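Local coordinates for uncharacterized protein YqbN (Bacillus subtilis, PDB 3KLU) that is of unknown function but probably acts as a tail assembly chaperone of the phage XkdN-like family, at residues K96-E99 against L100-Y104; P109-V112 against A113-L117; G121-A124 against N125-N128. All blocks are in the same frame, centred on the assembly; numbering follows the deposited sequence.

Interaction 1: residues K96-E99 against L100-Y104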
# COMPACT_ATOMS: atom_id res chain seq x y z
N LYS A 96 9.83 -2.44 -0.14
CA LYS A 96 10.59 -3.36 -0.95
C LYS A 96 11.95 -2.75 -1.27
O LYS A 96 12.83 -3.44 -1.74
CB LYS A 96 9.86 -3.63 -2.26
CG LYS A 96 8.58 -4.35 -2.08
CD LYS A 96 8.09 -4.79 -3.40
CE LYS A 96 6.76 -5.50 -3.25
NZ LYS A 96 6.37 -6.12 -4.54
N ALA A 97 12.10 -1.46 -1.00
CA ALA A 97 13.35 -0.77 -1.31
C ALA A 97 14.52 -1.49 -0.69
O ALA A 97 14.48 -1.85 0.50
CB ALA A 97 13.32 0.66 -0.80
N LYS A 98 15.55 -1.69 -1.49
CA LYS A 98 16.76 -2.34 -1.04
C LYS A 98 17.31 -1.64 0.18
O LYS A 98 17.77 -2.29 1.12
CB LYS A 98 17.84 -2.31 -2.12
CG LYS A 98 19.11 -3.03 -1.69
CD LYS A 98 18.75 -4.42 -1.18
CE LYS A 98 19.96 -5.35 -1.07
NZ LYS A 98 19.57 -6.65 -0.42
N GLU A 99 17.26 -0.32 0.18
CA GLU A 99 17.82 0.43 1.30
C GLU A 99 17.12 0.05 2.61
O GLU A 99 17.76 -0.08 3.66
CB GLU A 99 17.69 1.92 1.04
CG GLU A 99 18.65 2.77 1.81
CD GLU A 99 18.42 4.25 1.51
OE1 GLU A 99 17.66 4.53 0.54
OE2 GLU A 99 18.99 5.12 2.24
N LEU A 100 15.81 -0.14 2.55
CA LEU A 100 15.08 -0.51 3.76
C LEU A 100 15.30 -1.96 4.10
O LEU A 100 15.36 -2.31 5.27
CB LEU A 100 13.58 -0.24 3.62
CG LEU A 100 13.29 1.25 3.74
CD1 LEU A 100 11.80 1.55 3.45
CD2 LEU A 100 13.70 1.76 5.16
N ARG A 101 15.41 -2.82 3.10
CA ARG A 101 15.62 -4.24 3.40
C ARG A 101 16.98 -4.42 4.09
O ARG A 101 17.11 -5.21 5.05
CB ARG A 101 15.54 -5.07 2.11
CG ARG A 101 14.12 -5.40 1.71
CD ARG A 101 14.03 -6.31 0.48
NE ARG A 101 14.17 -5.54 -0.75
CZ ARG A 101 15.14 -5.71 -1.63
NH1 ARG A 101 16.08 -6.62 -1.42
NH2 ARG A 101 15.18 -4.96 -2.72
N GLU A 102 17.97 -3.68 3.61
CA GLU A 102 19.32 -3.70 4.18
C GLU A 102 19.28 -3.18 5.61
O GLU A 102 19.56 -3.92 6.55
CB GLU A 102 20.28 -2.80 3.40
CG GLU A 102 20.60 -3.25 2.00
CD GLU A 102 21.83 -4.13 1.91
OE1 GLU A 102 22.96 -3.58 1.96
OE2 GLU A 102 21.67 -5.36 1.81
N ALA A 103 18.90 -1.92 5.77
CA ALA A 103 18.89 -1.28 7.09
C ALA A 103 18.14 -2.00 8.19
O ALA A 103 18.60 -2.03 9.32
CB ALA A 103 18.35 0.14 6.99
N TYR A 104 16.99 -2.58 7.87
CA TYR A 104 16.23 -3.26 8.89
C TYR A 104 16.55 -4.73 8.94
O TYR A 104 15.96 -5.48 9.70
CB TYR A 104 14.74 -3.01 8.65
CG TYR A 104 14.33 -1.65 9.14
CD1 TYR A 104 13.91 -1.45 10.46
CD2 TYR A 104 14.39 -0.54 8.30
CE1 TYR A 104 13.56 -0.21 10.92
CE2 TYR A 104 14.05 0.71 8.75
CZ TYR A 104 13.63 0.88 10.06
OH TYR A 104 13.30 2.14 10.51
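K96 and A97 run into the start of helix 98-103, and R101 bonds to both carbonyls, to A97 O through its backbone N and to K96 O through its side chain. A97 is the N-cap residue. Its O takes the backbone N of R101 at 2.9 Å and, weakly, that of L100. The next two i to i+4 bonds follow regularly, E102 N to K98 O and A103 N to E99 O.

The R101 side chain folds back over this first turn. Its chain bends about CG-CD (chi3 -82°), and that bend turns the guanidinium toward K96 O. NE and NH2 then grip this one oxygen side-on, with K96 O close to the guanidinium plane. The NE bond comes from above the carbonyl plane; the NH2 bond lies nearly along the C=O axis. CA of K98 covers one face of the guanidinium. NH1 forms a salt bridge with E107.

K98 crosses R101 at about a right angle, its CD 3.5 Å from R101 NH1. The like charges of K98 NZ and R101 NH1 also come close, and nearby glutamates probably offset them. One is E102, whose bend at chi2 carries its carboxylate to the lysine. There K98 NZ makes a weak salt bridge with E102 OE2 at 3.3 Å.

Interaction 2: residues P109-V112 against A113-L117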
# COMPACT_ATOMS: atom_id res chain seq x y z
N PRO A 109 9.49 -7.64 2.80
CA PRO A 109 8.90 -6.30 2.78
C PRO A 109 7.82 -6.12 3.85
O PRO A 109 7.65 -5.01 4.36
CB PRO A 109 8.36 -6.17 1.35
CG PRO A 109 9.19 -7.16 0.57
CD PRO A 109 9.29 -8.32 1.50
N VAL A 110 7.12 -7.18 4.19
CA VAL A 110 6.09 -7.09 5.22
C VAL A 110 6.75 -6.95 6.60
O VAL A 110 6.23 -6.29 7.50
CB VAL A 110 5.18 -8.34 5.21
CG1 VAL A 110 4.28 -8.35 6.47
CG2 VAL A 110 4.32 -8.34 3.92
N GLU A 111 7.91 -7.56 6.76
CA GLU A 111 8.64 -7.49 8.04
C GLU A 111 9.27 -6.08 8.09
O GLU A 111 9.31 -5.44 9.14
CB GLU A 111 9.73 -8.59 8.08
CG GLU A 111 10.45 -8.81 9.39
CD GLU A 111 9.53 -8.90 10.59
OE1 GLU A 111 8.43 -9.52 10.51
OE2 GLU A 111 9.93 -8.35 11.64
N VAL A 112 9.74 -5.59 6.94
CA VAL A 112 10.28 -4.26 6.90
C VAL A 112 9.18 -3.34 7.43
O VAL A 112 9.43 -2.48 8.27
CB VAL A 112 10.63 -3.77 5.45
CG1 VAL A 112 11.25 -2.34 5.55
CG2 VAL A 112 11.59 -4.70 4.75
N ALA A 113 7.96 -3.51 6.94
CA ALA A 113 6.87 -2.67 7.41
C ALA A 113 6.67 -2.77 8.93
O ALA A 113 6.51 -1.75 9.61
CB ALA A 113 5.53 -3.02 6.67
N LYS A 114 6.71 -3.98 9.47
CA LYS A 114 6.50 -4.14 10.91
C LYS A 114 7.62 -3.51 11.73
O LYS A 114 7.38 -3.01 12.82
CB LYS A 114 6.33 -5.61 11.28
CG LYS A 114 5.00 -6.19 10.82
CD LYS A 114 5.04 -7.71 10.99
CE LYS A 114 3.78 -8.36 10.48
NZ LYS A 114 2.61 -7.66 11.06
N ARG A 115 8.83 -3.55 11.22
CA ARG A 115 9.92 -2.90 11.94
C ARG A 115 9.86 -1.38 11.77
O ARG A 115 10.19 -0.66 12.70
CB ARG A 115 11.25 -3.49 11.47
CG ARG A 115 11.26 -5.00 11.73
CD ARG A 115 12.54 -5.70 11.36
NE ARG A 115 12.42 -7.13 11.65
CZ ARG A 115 13.36 -8.05 11.39
NH1 ARG A 115 14.50 -7.70 10.82
NH2 ARG A 115 13.17 -9.32 11.73
N VAL A 116 9.40 -0.87 10.63
CA VAL A 116 9.30 0.59 10.45
C VAL A 116 8.12 1.15 11.26
O VAL A 116 8.26 2.11 11.99
CB VAL A 116 9.09 1.03 8.97
CG1 VAL A 116 8.86 2.56 8.91
CG2 VAL A 116 10.29 0.63 8.08
N LEU A 117 6.93 0.56 11.09
CA LEU A 117 5.74 1.02 11.83
C LEU A 117 5.74 0.20 13.15
O LEU A 117 4.85 -0.62 13.40
CB LEU A 117 4.49 0.72 10.99
CG LEU A 117 4.48 1.46 9.62
CD1 LEU A 117 3.50 0.82 8.66
CD2 LEU A 117 4.14 2.90 9.83
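E111 and R115 form an i to i+4 salt bridge along helix 109-116, above the regular backbone bond from R115 N to E111 O. The arginine leaves CB with CG beside its own backbone N (chi1 -59°) and runs extended to NE. That course takes it back along the helix toward E111. R115 CB lies 3.6 Å from E111 O, and R115 CG comes closer to the same oxygen, at 3.3 Å. R115 CD passes E111 OE2 at 3.7 Å. R115 NE then donates to E111 OE2 at 2.8 Å, with an N-H...O angle of 141°. It uses the anti lone pair of OE2, the one away from OE1, and the oxygen is tilted from the guanidinium plane. CZ and NH2 lie over E111 CG, which covers one face of the group. The carboxylate and guanidinium planes stand 73° apart, so the two do not meet as a flat pair. At the tip, NH1 bonds to the carbonyl of Y104.

Two other pairs lie side by side, each pointing one way. V112 CG1 meets V116 CG2 at 4.0 Å. V110 CG1 meets the CE of K114.

The buried side of this helix is wedged among its neighbours. V110 packs on A83 and R84 of helix 78-89, V112 on L100 of helix 98-103, and A113 on W126 of helix 120-133.

Interaction 3: residues G121-A124 against N125-N128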
# COMPACT_ATOMS: atom_id res chain seq x y z
N GLY A 121 -0.55 0.51 16.85
CA GLY A 121 -1.58 1.31 16.20
C GLY A 121 -1.19 1.80 14.81
O GLY A 121 -2.02 1.78 13.92
N GLU A 122 0.06 2.23 14.63
CA GLU A 122 0.50 2.73 13.32
C GLU A 122 0.40 1.62 12.28
O GLU A 122 -0.09 1.81 11.18
CB GLU A 122 1.97 3.19 13.36
CG GLU A 122 2.26 4.30 14.34
CD GLU A 122 3.77 4.55 14.46
OE1 GLU A 122 4.55 3.61 14.16
OE2 GLU A 122 4.17 5.68 14.86
N TYR A 123 0.89 0.45 12.64
CA TYR A 123 0.84 -0.64 11.72
C TYR A 123 -0.60 -1.00 11.32
O TYR A 123 -0.90 -1.25 10.14
CB TYR A 123 1.49 -1.85 12.33
CG TYR A 123 1.58 -2.96 11.34
CD1 TYR A 123 2.60 -2.96 10.38
CD2 TYR A 123 0.65 -3.97 11.32
CE1 TYR A 123 2.66 -3.99 9.40
CE2 TYR A 123 0.70 -5.00 10.36
CZ TYR A 123 1.71 -5.00 9.41
OH TYR A 123 1.77 -6.01 8.48
N ALA A 124 -1.49 -1.03 12.30
CA ALA A 124 -2.87 -1.40 12.02
C ALA A 124 -3.50 -0.33 11.16
O ALA A 124 -4.25 -0.64 10.25
CB ALA A 124 -3.65 -1.57 13.33
N ASN A 125 -3.18 0.92 11.45
CA ASN A 125 -3.74 2.04 10.70
C ASN A 125 -3.23 2.04 9.28
O ASN A 125 -3.96 2.36 8.36
CB ASN A 125 -3.38 3.38 11.36
CG ASN A 125 -4.22 3.68 12.59
OD1 ASN A 125 -5.26 3.07 12.82
ND2 ASN A 125 -3.79 4.66 13.37
N TRP A 126 -1.96 1.70 9.10
CA TRP A 126 -1.40 1.66 7.77
C TRP A 126 -2.15 0.62 6.93
O TRP A 126 -2.56 0.88 5.79
CB TRP A 126 0.07 1.31 7.85
CG TRP A 126 0.67 0.94 6.55
CD1 TRP A 126 0.95 1.77 5.50
CD2 TRP A 126 1.16 -0.36 6.18
NE1 TRP A 126 1.60 1.07 4.50
CE2 TRP A 126 1.74 -0.24 4.90
CE3 TRP A 126 1.17 -1.60 6.82
CZ2 TRP A 126 2.33 -1.32 4.24
CZ3 TRP A 126 1.75 -2.68 6.17
CH2 TRP A 126 2.33 -2.53 4.88
N LEU A 127 -2.35 -0.56 7.52
CA LEU A 127 -3.04 -1.64 6.82
C LEU A 127 -4.40 -1.20 6.38
O LEU A 127 -4.75 -1.31 5.21
CB LEU A 127 -3.22 -2.85 7.71
CG LEU A 127 -2.03 -3.80 7.74
CD1 LEU A 127 -2.29 -4.89 8.76
CD2 LEU A 127 -1.82 -4.42 6.39
N ASN A 128 -5.18 -0.67 7.32
CA ASN A 128 -6.52 -0.25 6.97
C ASN A 128 -6.54 0.88 5.95
O ASN A 128 -7.36 0.87 5.05
CB ASN A 128 -7.30 0.14 8.22
CG ASN A 128 -7.29 -0.96 9.26
OD1 ASN A 128 -7.40 -2.14 8.93
ND2 ASN A 128 -7.15 -0.58 10.52
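Y123 sits between W126 and L127, the residues three and four places further along helix 120-133. This is the tight side of the contact. Y123 directs its ring away from its own backbone N (chi1 -174°), which leads it along the helix toward both partners. Each side of the ring has its own partner. Y123 CE1 meets CZ3 of W126 at 3.6 Å, and Y123 CE2 meets CD1 of L127 at 3.4 Å. The aromatic pair is oblique: the tyrosine ring and the six-membered ring of W126 are 5.5 Å apart at their centroids, with planes at 50°. The carbonyl O of Y123 lies in plane at the edge of the indole. That same oxygen, Y123 O, accepts the backbone N of L127 at 3.1 Å.

The other side of the helix is exposed and looser. G121, A124, N125 and N128 lie there. Backbone bonds join them, N125 N to G121 O and N128 N to A124 O. The two asparagine amides fold back over these carbonyls without bonding to them. N125 ND2 is 3.4 Å from G121 O, and N128 ND2 is 2.9 Å from A124 O, but both angles are poor.

W126 is the buried residue. Its NE1 bonds to the hydroxyl of T90, and its rings meet F44, F46 and F95. The arrangement is that of an amphipathic helix, whose aromatic side closes over the three-stranded antiparallel sheet and helix 78-89.

The three contacts lie in series on three successive helices. Interaction 2 is partly buried and touches both others; interactions 1 and 3 are surface contacts and do not meet, their nearest atoms being about 9 Å apart. Charge dominates interaction 1, where a helix start is tied by an arginine. Interaction 2 mixes a salt bridge on its outer side with valines inside. Interaction 3 rests on aromatic and apolar groups. Between interactions 1 and 2, Y104 CE2 packs on V116 CG2 at 3.8 Å. Between interactions 2 and 3, L117 CD1 meets W126 CG at 3.5 Å, and K114 NZ probably bonds to Y123 OH.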